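Local atomic coordinates of diguanylate cyclase (Pseudomonas aeruginosa, PDB entry 5M3C), a protein that pairs a GGDEF domain, which holds GTP and a calcium ion in this model, with an EAL domain that holds a second calcium ion. Residues L193-K198 / G254-L259; R184-D189 / G242-E247. All coordinates share one frame; numbering follows the deposited sequence.

In the fold
Both contacts use helix 238-259 of the EAL domain: contact 2 lies near its start and contact 1 at its far end, with centres about 18 Å apart. Their other halves are also successive, since helix 168-187 is followed, after a short loop, by strand 192-200. Together the contacts set helix 238-259 against helix 168-187 and against strand 192-200; Leu-193 links them, its CG lying 4.1 Å from CZ3 of Trp-244. The nearer metal site is the calcium of Glu-210, Asn-269, Glu-301 and Asp-331. The side chain of Tyr-195 in contact 1 is about 12 Å from this ion, too far to take part in binding it. GTP is bound by the GGDEF domain.

Contact 1 of 2, residues L193-K198 / G254-L259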
loop_
_atom_site.group_PDB
_atom_site.type_symbol
_atom_site.label_atom_id
_atom_site.label_comp_id
_atom_site.label_asym_id
_atom_site.label_seq_id
_atom_site.Cartn_x
_atom_site.Cartn_y
_atom_site.Cartn_z
ATOM N N LEU B 193 -27.863 13.889 -11.197
ATOM C CA LEU B 193 -27.364 12.569 -11.553
ATOM C C LEU B 193 -27.536 12.331 -13.050
ATOM O O LEU B 193 -28.585 12.637 -13.620
ATOM C CB LEU B 193 -28.102 11.480 -10.767
ATOM C CG LEU B 193 -27.891 11.458 -9.250
ATOM C CD1 LEU B 193 -28.862 10.501 -8.573
ATOM C CD2 LEU B 193 -26.456 11.084 -8.917
ATOM N N TYR B 194 -26.490 11.806 -13.681
ATOM C CA TYR B 194 -26.556 11.367 -15.072
ATOM C C TYR B 194 -26.546 9.846 -15.098
ATOM O O TYR B 194 -26.078 9.210 -14.157
ATOM C CB TYR B 194 -25.376 11.921 -15.867
ATOM C CG TYR B 194 -25.638 13.270 -16.491
ATOM C CD1 TYR B 194 -26.284 14.275 -15.783
ATOM C CD2 TYR B 194 -25.225 13.545 -17.788
ATOM C CE1 TYR B 194 -26.522 15.513 -16.354
ATOM C CE2 TYR B 194 -25.456 14.778 -18.366
ATOM C CZ TYR B 194 -26.105 15.756 -17.647
ATOM O OH TYR B 194 -26.333 16.981 -18.228
ATOM N N TYR B 195 -27.068 9.256 -16.166
ATOM C CA TYR B 195 -27.202 7.807 -16.227
ATOM C C TYR B 195 -26.606 7.235 -17.505
ATOM O O TYR B 195 -26.920 7.676 -18.607
ATOM C CB TYR B 195 -28.669 7.406 -16.067
ATOM C CG TYR B 195 -29.245 7.876 -14.751
ATOM C CD1 TYR B 195 -29.746 9.163 -14.611
ATOM C CD2 TYR B 195 -29.258 7.045 -13.639
ATOM C CE1 TYR B 195 -30.259 9.605 -13.405
ATOM C CE2 TYR B 195 -29.770 7.478 -12.429
ATOM C CZ TYR B 195 -30.269 8.758 -12.317
ATOM O OH TYR B 195 -30.778 9.193 -11.117
ATOM N N GLN B 196 -25.723 6.257 -17.335
ATOM C CA GLN B 196 -25.070 5.606 -18.459
ATOM C C GLN B 196 -25.537 4.162 -18.558
ATOM O O GLN B 196 -25.549 3.444 -17.558
ATOM C CB GLN B 196 -23.554 5.649 -18.289
ATOM C CG GLN B 196 -22.786 5.104 -19.478
ATOM C CD GLN B 196 -21.366 5.626 -19.534
ATOM O OE1 GLN B 196 -20.656 5.632 -18.528
ATOM N NE2 GLN B 196 -20.946 6.074 -20.711
ATOM N N PRO B 197 -25.930 3.731 -19.766
ATOM C CA PRO B 197 -26.399 2.363 -19.949
ATOM C C PRO B 197 -25.264 1.341 -19.988
ATOM O O PRO B 197 -24.166 1.648 -20.456
ATOM C CB PRO B 197 -27.102 2.420 -21.306
ATOM C CG PRO B 197 -26.386 3.495 -22.045
ATOM C CD PRO B 197 -26.015 4.517 -21.010
ATOM N N LYS B 198 -25.544 0.140 -19.488
ATOM C CA LYS B 198 -24.635 -0.996 -19.616
ATOM C C LYS B 198 -25.252 -2.045 -20.533
ATOM O O LYS B 198 -26.417 -2.406 -20.373
ATOM C CB LYS B 198 -24.356 -1.637 -18.257
ATOM C CG LYS B 198 -23.287 -0.950 -17.426
ATOM C CD LYS B 198 -23.885 0.026 -16.429
ATOM C CE LYS B 198 -23.269 -0.150 -15.051
ATOM N NZ LYS B 198 -24.061 -1.105 -14.228
ATOM N N GLY B 254 -36.373 3.604 -7.997
ATOM C CA GLY B 254 -37.705 3.274 -7.498
ATOM C C GLY B 254 -38.769 3.790 -8.446
ATOM O O GLY B 254 -39.582 3.018 -8.971
ATOM N N GLU B 255 -38.755 5.100 -8.677
ATOM C CA GLU B 255 -39.684 5.721 -9.617
ATOM C C GLU B 255 -39.690 4.954 -10.936
ATOM O O GLU B 255 -40.744 4.716 -11.525
ATOM C CB GLU B 255 -39.306 7.184 -9.861
ATOM N N TRP B 256 -38.506 4.559 -11.392
ATOM C CA TRP B 256 -38.386 3.817 -12.642
ATOM C C TRP B 256 -38.906 2.390 -12.538
ATOM O O TRP B 256 -39.341 1.817 -13.535
ATOM C CB TRP B 256 -36.935 3.793 -13.123
ATOM C CG TRP B 256 -36.519 5.053 -13.798
ATOM C CD1 TRP B 256 -37.336 5.980 -14.378
ATOM C CD2 TRP B 256 -35.182 5.517 -13.993
ATOM N NE1 TRP B 256 -36.588 7.002 -14.909
ATOM C CE2 TRP B 256 -35.261 6.740 -14.687
ATOM C CE3 TRP B 256 -33.922 5.020 -13.642
ATOM C CZ2 TRP B 256 -34.132 7.472 -15.038
ATOM C CZ3 TRP B 256 -32.802 5.750 -13.992
ATOM C CH2 TRP B 256 -32.915 6.962 -14.683
ATOM N N GLN B 257 -38.851 1.807 -11.344
ATOM C CA GLN B 257 -39.384 0.462 -11.154
ATOM C C GLN B 257 -40.864 0.459 -11.466
ATOM O O GLN B 257 -41.369 -0.454 -12.117
ATOM C CB GLN B 257 -39.172 -0.031 -9.725
ATOM C CG GLN B 257 -37.840 -0.729 -9.511
ATOM C CD GLN B 257 -37.910 -1.795 -8.437
ATOM O OE1 GLN B 257 -38.917 -1.928 -7.741
ATOM N NE2 GLN B 257 -36.835 -2.563 -8.299
ATOM N N LYS B 258 -41.549 1.493 -10.994
ATOM C CA LYS B 258 -42.979 1.636 -11.217
ATOM C C LYS B 258 -43.262 1.911 -12.684
ATOM O O LYS B 258 -43.933 1.129 -13.361
ATOM C CB LYS B 258 -43.532 2.784 -10.373
ATOM C CG LYS B 258 -42.959 2.837 -8.969
ATOM C CD LYS B 258 -43.992 3.327 -7.974
ATOM C CE LYS B 258 -43.910 2.534 -6.680
ATOM N NZ LYS B 258 -45.256 2.320 -6.082
ATOM N N LEU B 259 -42.734 3.029 -13.170
ATOM C CA LEU B 259 -43.012 3.488 -14.525
ATOM C C LEU B 259 -42.592 2.457 -15.565
ATOM O O LEU B 259 -43.434 1.869 -16.243
ATOM C CB LEU B 259 -42.300 4.818 -14.792
#
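Tyr-195 on strand 192-200 and Trp-256 in the last turns of helix 238-259 are the closest residues of the two backbones, yet their CA atoms stand 12.4 Å apart, a gap that two large aromatic side chains are long enough to span. Each leans toward the other segment. In both, CG lies anti to the carbonyl carbon and beside the backbone N (chi1 -60° for Tyr-195, -79° for Trp-256), which carries the rings out into the space between strand and helix. There they form a T-shaped, edge-to-face pair. The indole points the edge of its six-membered ring at one face of Tyr-195, with CH2 3.6 Å above the plane of that ring, over its centre. Beside it, CZ3 of Trp-256 meets CD2 of Tyr-195 at 3.8 Å. The planes are inclined at 70°, and the centroids of the phenol and the six-membered ring are 4.8 Å apart. Tyrosine suits its place by offering an even, flat surface, and tryptophan by its length.

The strand is one of the first pair in the EAL barrel, a TIM-barrel relative in which strand 192-200 runs antiparallel to its neighbours 206-217 and 406-417. Residues alternate along it: Tyr-195 faces the helical layer, whereas Gln-196 and Lys-198 make polar contacts, among them Lys-198 NZ with Ser-267 OG. Phe-421 of helix 418-425 meets both rings.

No hydrogen bond crosses between the segments; the attraction is probably dispersion, helped by the slightly positive C-H edge over the electron-rich phenol, so the contact rests on the fit of two buried rings.

Contact 2 of 2, residues R184-D189 / G242-E247; sequences RALERD and GDWVLE
Trp-244 of helix 238-259 meets Leu-186, in the last turn of helix 168-187, on its apolar base and Asp-189, just beyond that helix, at its indole nitrogen. The backbones come within 7.5 Å, measured between the CA atoms of Leu-186 and Trp-244. On the packed side, Leu-186 reaches in with one branch, whose CD1 lies 4.0 Å from CB of Trp-244 and 4.2 Å from its CG. A branched aliphatic chain suits this place because its methyl can settle where the indole leaves its backbone, and Leu-191, Pro-240 and Leu-241 add apolar contacts around it. Having CG anti to the backbone N (chi1 -173°) sends the indole of Trp-244 toward the neighbouring helix end, and its ring also stacks on His-248.

Helix 168-187, which comes from the GGDEF side, is followed by a short loop and then the first strand of the EAL barrel, 192-200; helix 238-259 packs outside the sheet. Arg-188 is the first residue to leave helical geometry, and Asp-189 then takes a left-handed backbone conformation that turns the chain.

The polar side is held at one point. NE1 of the buried Trp-244 donates to OD1 of the exposed Asp-189 at 2.9 Å, in the indole plane and bent to 145° at the hydrogen. OD1 uses the lone pair anti to OD2, and the carboxylate is turned 31° from the ring. Aspartate is short enough to bring an acceptor to the indole N-H from this turn. Around it, the exposed Glu-187 and Arg-188 point away into solvent. Arg-283 forms a salt bridge with Asp-243 OD2 and a long, weak ion pair with Glu-247 OE2.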
loop_
_atom_site.group_PDB
_atom_site.type_symbol
_atom_site.label_atom_id
_atom_site.label_comp_id
_atom_site.label_asym_id
_atom_site.label_seq_id
_atom_site.Cartn_x
_atom_site.Cartn_y
_atom_site.Cartn_z
ATOM N N ARG B 184 -23.749 24.802 -0.679
ATOM C CA ARG B 184 -25.068 25.284 -1.084
ATOM C C ARG B 184 -25.775 24.298 -2.004
ATOM O O ARG B 184 -26.921 23.918 -1.758
ATOM C CB ARG B 184 -24.940 26.630 -1.789
ATOM C CG ARG B 184 -24.610 27.771 -0.846
ATOM C CD ARG B 184 -24.396 29.077 -1.586
ATOM N NE ARG B 184 -24.898 30.199 -0.803
ATOM C CZ ARG B 184 -26.128 30.693 -0.910
ATOM N NH1 ARG B 184 -26.987 30.179 -1.783
ATOM N NH2 ARG B 184 -26.500 31.714 -0.150
ATOM N N ALA B 185 -25.084 23.893 -3.062
ATOM C CA ALA B 185 -25.638 22.981 -4.054
ATOM C C ALA B 185 -26.141 21.711 -3.388
ATOM O O ALA B 185 -27.196 21.170 -3.745
ATOM C CB ALA B 185 -24.583 22.644 -5.095
ATOM N N LEU B 186 -25.369 21.241 -2.416
ATOM C CA LEU B 186 -25.717 20.047 -1.670
ATOM C C LEU B 186 -26.980 20.299 -0.847
ATOM O O LEU B 186 -27.837 19.427 -0.712
ATOM C CB LEU B 186 -24.553 19.671 -0.754
ATOM C CG LEU B 186 -24.280 18.189 -0.516
ATOM C CD1 LEU B 186 -24.366 17.397 -1.812
ATOM C CD2 LEU B 186 -22.909 18.024 0.122
ATOM N N GLU B 187 -27.087 21.514 -0.319
ATOM C CA GLU B 187 -28.152 21.887 0.603
ATOM C C GLU B 187 -29.421 22.331 -0.126
ATOM O O GLU B 187 -30.469 22.513 0.491
ATOM C CB GLU B 187 -27.645 23.012 1.511
ATOM C CG GLU B 187 -28.649 23.546 2.520
ATOM C CD GLU B 187 -28.052 24.626 3.406
ATOM O OE1 GLU B 187 -28.826 25.367 4.050
ATOM O OE2 GLU B 187 -26.806 24.736 3.454
ATOM N N ARG B 188 -29.320 22.508 -1.439
ATOM C CA ARG B 188 -30.451 22.966 -2.238
ATOM C C ARG B 188 -30.746 22.013 -3.390
ATOM O O ARG B 188 -31.441 22.374 -4.340
ATOM C CB ARG B 188 -30.166 24.363 -2.780
ATOM C CG ARG B 188 -30.103 25.435 -1.707
ATOM C CD ARG B 188 -29.315 26.646 -2.178
ATOM N NE ARG B 188 -29.482 27.799 -1.294
ATOM C CZ ARG B 188 -28.808 27.990 -0.161
ATOM N NH1 ARG B 188 -29.035 29.075 0.565
ATOM N NH2 ARG B 188 -27.911 27.103 0.251
ATOM N N ASP B 189 -30.217 20.795 -3.296
ATOM C CA ASP B 189 -30.416 19.783 -4.329
ATOM C C ASP B 189 -30.158 20.359 -5.718
ATOM O O ASP B 189 -30.993 20.230 -6.613
ATOM C CB ASP B 189 -31.837 19.213 -4.257
ATOM C CG ASP B 189 -32.157 18.602 -2.902
ATOM O OD1 ASP B 189 -31.340 17.805 -2.393
ATOM O OD2 ASP B 189 -33.231 18.912 -2.344
ATOM N N GLY B 242 -22.158 11.696 -0.618
ATOM C CA GLY B 242 -22.477 10.292 -0.852
ATOM C C GLY B 242 -23.903 9.957 -0.466
ATOM O O GLY B 242 -24.597 9.226 -1.178
ATOM N N ASP B 243 -24.341 10.501 0.666
ATOM C CA ASP B 243 -25.697 10.284 1.146
ATOM C C ASP B 243 -26.687 10.839 0.131
ATOM O O ASP B 243 -27.653 10.167 -0.246
ATOM C CB ASP B 243 -25.903 10.965 2.499
ATOM C CG ASP B 243 -26.774 10.149 3.432
ATOM O OD1 ASP B 243 -26.275 9.134 3.965
ATOM O OD2 ASP B 243 -27.950 10.523 3.636
ATOM N N TRP B 244 -26.432 12.067 -0.312
ATOM C CA TRP B 244 -27.245 12.702 -1.343
ATOM C C TRP B 244 -27.292 11.833 -2.589
ATOM O O TRP B 244 -28.361 11.582 -3.142
ATOM C CB TRP B 244 -26.673 14.073 -1.709
ATOM C CG TRP B 244 -27.544 14.850 -2.648
ATOM C CD1 TRP B 244 -28.502 15.756 -2.308
ATOM C CD2 TRP B 244 -27.542 14.787 -4.081
ATOM N NE1 TRP B 244 -29.099 16.262 -3.436
ATOM C CE2 TRP B 244 -28.527 15.684 -4.539
ATOM C CE3 TRP B 244 -26.804 14.061 -5.019
ATOM C CZ2 TRP B 244 -28.793 15.876 -5.891
ATOM C CZ3 TRP B 244 -27.070 14.253 -6.363
ATOM C CH2 TRP B 244 -28.056 15.152 -6.786
ATOM N N VAL B 245 -26.123 11.379 -3.028
ATOM C CA VAL B 245 -26.030 10.551 -4.223
ATOM C C VAL B 245 -26.852 9.273 -4.071
ATOM O O VAL B 245 -27.634 8.922 -4.958
ATOM C CB VAL B 245 -24.568 10.188 -4.548
ATOM C CG1 VAL B 245 -24.504 9.125 -5.636
ATOM C CG2 VAL B 245 -23.801 11.429 -4.974
ATOM N N LEU B 246 -26.681 8.582 -2.947
ATOM C CA LEU B 246 -27.398 7.332 -2.718
ATOM C C LEU B 246 -28.916 7.527 -2.757
ATOM O O LEU B 246 -29.617 6.856 -3.519
ATOM C CB LEU B 246 -26.981 6.708 -1.386
ATOM C CG LEU B 246 -25.659 5.939 -1.414
ATOM C CD1 LEU B 246 -25.236 5.556 -0.004
ATOM C CD2 LEU B 246 -25.773 4.703 -2.294
ATOM N N GLU B 247 -29.415 8.450 -1.940
ATOM C CA GLU B 247 -30.854 8.687 -1.840
ATOM C C GLU B 247 -31.466 8.987 -3.204
ATOM O O GLU B 247 -32.485 8.405 -3.586
ATOM C CB GLU B 247 -31.136 9.846 -0.883
ATOM C CG GLU B 247 -32.616 10.087 -0.626
ATOM C CD GLU B 247 -32.868 11.176 0.403
ATOM O OE1 GLU B 247 -34.027 11.319 0.846
ATOM O OE2 GLU B 247 -31.909 11.890 0.767
#